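Long-range contact in rhamnogalacturonan endolyase YesW (Bacillus subtilis, PDB 2ZUX), which cleaves rhamnogalacturonan type I of plant cell walls by endo-acting elimination, as a secreted polysaccharide lyase of family 11 requiring calcium or manganese: residues G509-E514 and H536-L541. Residues are numbered along the deposited sequence; the frame is centred on the assembly and turned at random.
With CA (calcium ion), chain E.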
loop_
_atom_site.group_PDB
_atom_site.type_symbol
_atom_site.label_atom_id
_atom_site.label_comp_id
_atom_site.label_asym_id
_atom_site.label_seq_id
_atom_site.Cartn_x
_atom_site.Cartn_y
_atom_site.Cartn_z
ATOM N N GLY A 509 16.447 -3.728 -4.046
ATOM C CA GLY A 509 17.393 -4.205 -3.048
ATOM C C GLY A 509 16.857 -5.378 -2.251
ATOM O O GLY A 509 15.963 -6.096 -2.712
ATOM N N ASP A 510 17.410 -5.553 -1.052
ATOM C CA ASP A 510 17.015 -6.658 -0.182
ATOM C C ASP A 510 15.707 -6.375 0.549
ATOM O O ASP A 510 15.011 -5.405 0.245
ATOM C CB ASP A 510 18.157 -7.060 0.776
ATOM C CG ASP A 510 18.425 -6.035 1.881
ATOM O OD1 ASP A 510 17.590 -5.135 2.143
ATOM O OD2 ASP A 510 19.483 -6.173 2.537
ATOM N N TRP A 511 15.383 -7.224 1.513
ATOM C CA TRP A 511 14.050 -7.259 2.108
ATOM C C TRP A 511 13.619 -6.007 2.863
ATOM O O TRP A 511 12.425 -5.850 3.132
ATOM C CB TRP A 511 13.912 -8.485 3.010
ATOM C CG TRP A 511 14.819 -8.475 4.204
ATOM C CD1 TRP A 511 16.119 -8.892 4.243
ATOM C CD2 TRP A 511 14.494 -8.047 5.536
ATOM N NE1 TRP A 511 16.627 -8.741 5.516
ATOM C CE2 TRP A 511 15.655 -8.216 6.327
ATOM C CE3 TRP A 511 13.337 -7.524 6.138
ATOM C CZ2 TRP A 511 15.690 -7.896 7.691
ATOM C CZ3 TRP A 511 13.378 -7.209 7.499
ATOM C CH2 TRP A 511 14.547 -7.393 8.254
ATOM N N ARG A 512 14.547 -5.116 3.211
ATOM C CA ARG A 512 14.124 -3.901 3.898
ATOM C C ARG A 512 13.272 -3.036 2.971
ATOM O O ARG A 512 13.367 -3.129 1.746
ATOM C CB ARG A 512 15.310 -3.123 4.465
ATOM C CG ARG A 512 15.766 -3.603 5.852
ATOM C CD ARG A 512 16.568 -4.909 5.810
ATOM N NE ARG A 512 17.787 -4.824 5.001
ATOM C CZ ARG A 512 18.929 -4.277 5.410
ATOM N NH1 ARG A 512 19.973 -4.263 4.596
ATOM N NH2 ARG A 512 19.031 -3.742 6.620
ATOM N N GLU A 513 12.417 -2.210 3.565
ATOM C CA GLU A 513 11.495 -1.398 2.796
ATOM C C GLU A 513 12.105 -0.056 2.404
ATOM O O GLU A 513 12.765 0.582 3.204
ATOM C CB GLU A 513 10.224 -1.187 3.610
ATOM C CG GLU A 513 9.546 -2.486 3.998
ATOM C CD GLU A 513 8.304 -2.264 4.825
ATOM O OE1 GLU A 513 8.435 -2.224 6.064
ATOM O OE2 GLU A 513 7.215 -2.107 4.223
ATOM N N GLU A 514 11.871 0.344 1.159
ATOM C CA GLU A 514 12.243 1.677 0.685
ATOM C C GLU A 514 11.150 2.664 1.057
ATOM O O GLU A 514 9.995 2.279 1.308
ATOM C CB GLU A 514 12.427 1.680 -0.831
ATOM C CG GLU A 514 13.715 1.032 -1.327
ATOM C CD GLU A 514 13.855 -0.435 -0.927
ATOM O OE1 GLU A 514 12.957 -1.248 -1.260
ATOM O OE2 GLU A 514 14.865 -0.780 -0.266
ATOM N N HIS A 536 20.442 -11.008 7.754
ATOM C CA HIS A 536 19.248 -11.758 7.374
ATOM C C HIS A 536 18.902 -11.639 5.907
ATOM O O HIS A 536 18.942 -10.550 5.324
ATOM C CB HIS A 536 18.041 -11.299 8.187
ATOM C CG HIS A 536 18.236 -11.417 9.660
ATOM N ND1 HIS A 536 18.251 -12.632 10.312
ATOM C CD2 HIS A 536 18.457 -10.476 10.606
ATOM C CE1 HIS A 536 18.456 -12.428 11.602
ATOM N NE2 HIS A 536 18.588 -11.130 11.805
ATOM N N ARG A 537 18.538 -12.779 5.339
ATOM C CA ARG A 537 18.000 -12.860 4.003
ATOM C C ARG A 537 16.533 -13.273 4.080
ATOM O O ARG A 537 16.195 -14.266 4.729
ATOM C CB ARG A 537 18.780 -13.904 3.206
ATOM C CG ARG A 537 18.272 -14.085 1.806
ATOM C CD ARG A 537 19.235 -14.932 1.004
ATOM N NE ARG A 537 19.024 -16.370 1.155
ATOM C CZ ARG A 537 19.687 -17.278 0.445
ATOM N NH1 ARG A 537 20.613 -16.890 -0.424
ATOM N NH2 ARG A 537 19.432 -18.572 0.606
ATOM N N LEU A 538 15.664 -12.517 3.420
ATOM C CA LEU A 538 14.262 -12.914 3.306
ATOM C C LEU A 538 13.816 -12.699 1.882
ATOM O O LEU A 538 14.361 -11.843 1.189
ATOM C CB LEU A 538 13.375 -12.104 4.259
ATOM C CG LEU A 538 13.465 -12.455 5.740
ATOM C CD1 LEU A 538 14.483 -11.600 6.466
ATOM C CD2 LEU A 538 12.101 -12.315 6.392
ATOM N N TYR A 539 12.839 -13.478 1.434
ATOM C CA TYR A 539 12.270 -13.282 0.106
ATOM C C TYR A 539 11.779 -11.855 -0.049
ATOM O O TYR A 539 11.239 -11.269 0.893
ATOM C CB TYR A 539 11.115 -14.247 -0.140
ATOM C CG TYR A 539 11.586 -15.665 -0.341
ATOM C CD1 TYR A 539 12.239 -16.027 -1.510
ATOM C CD2 TYR A 539 11.391 -16.638 0.641
ATOM C CE1 TYR A 539 12.686 -17.319 -1.704
ATOM C CE2 TYR A 539 11.843 -17.941 0.451
ATOM C CZ TYR A 539 12.486 -18.270 -0.722
ATOM O OH TYR A 539 12.936 -19.558 -0.924
ATOM N N THR A 540 11.961 -11.292 -1.240
ATOM C CA THR A 540 11.459 -9.949 -1.490
ATOM C C THR A 540 10.001 -9.866 -1.039
ATOM O O THR A 540 9.196 -10.770 -1.285
ATOM C CB THR A 540 11.640 -9.507 -2.960
ATOM O OG1 THR A 540 11.122 -8.176 -3.102
ATOM C CG2 THR A 540 10.910 -10.424 -3.938
ATOM N N LEU A 541 9.670 -8.786 -0.342
ATOM C CA LEU A 541 8.351 -8.696 0.281
ATOM C C LEU A 541 7.229 -8.612 -0.750
ATOM O O LEU A 541 6.093 -8.982 -0.467
ATOM C CB LEU A 541 8.305 -7.530 1.270
ATOM C CG LEU A 541 9.398 -7.513 2.345
ATOM C CD1 LEU A 541 9.170 -6.348 3.307
ATOM C CD2 LEU A 541 9.469 -8.856 3.100
HETATM CA CA CA E . 14.382 -3.216 -0.316
HETATM O O HOH W 1 20.026 -9.135 2.871
HETATM O O HOH W 2 16.572 -3.059 0.753
HETATM O O HOH W 3 16.862 -10.275 1.458
#
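The indole of Trp-511 is clamped between Leu-538 of the facing loop and Arg-512 of its own. Leu-538 CD1 lies 3.5 Å from the centroid of the five-membered ring and 8° off the ring normal, a CH-pi contact over the face; Arg-512 CD backs the opposite face from a similar height. With chi1 at 65°, Trp-511 CG sits between the backbone N and the carbonyl carbon, which sets the start of the ring beside Leu-538 CB, 3.9 Å from CG. At the ring's rim Trp-511 NE1 donates to His-536 O over 2.9 Å, but the N-H...O angle of 135° is well short of straight and the donor stands above the carbonyl plane. Leu-541 extends the packed part: its CD1 comes within 3.3 Å of Trp-511 O, a buried carbonyl oxygen without a polar partner, and within 3.9 Å of Glu-513 CG. The looser side is bridged by water: one molecule donates both to Asp-510 OD2 and to His-536 O, while another accepts from Leu-538 N and, weakly, from Trp-511 N. An alanine in place of Trp-511 would probably open a gap between Leu-538 and Arg-512 and deprive His-536 O of its indole donor. The guanidinium of Arg-512 forms a side-on salt bridge with Asp-510 (NE to OD1 and NH1 to OD2, both 2.9 Å), and Arg-512 N closes an Asx turn on OD1. This loop of the beta-propeller domain wraps a calcium ion through Asp-510 O, Arg-512 O and both carboxylate oxygens of Glu-514, with a water, Asp-506 and Leu-508 completing the site. Because Arg-512 backs the indole, fixes Asp-510 and gives its carbonyl to the calcium, ring packing and metal site are probably coupled through one residue.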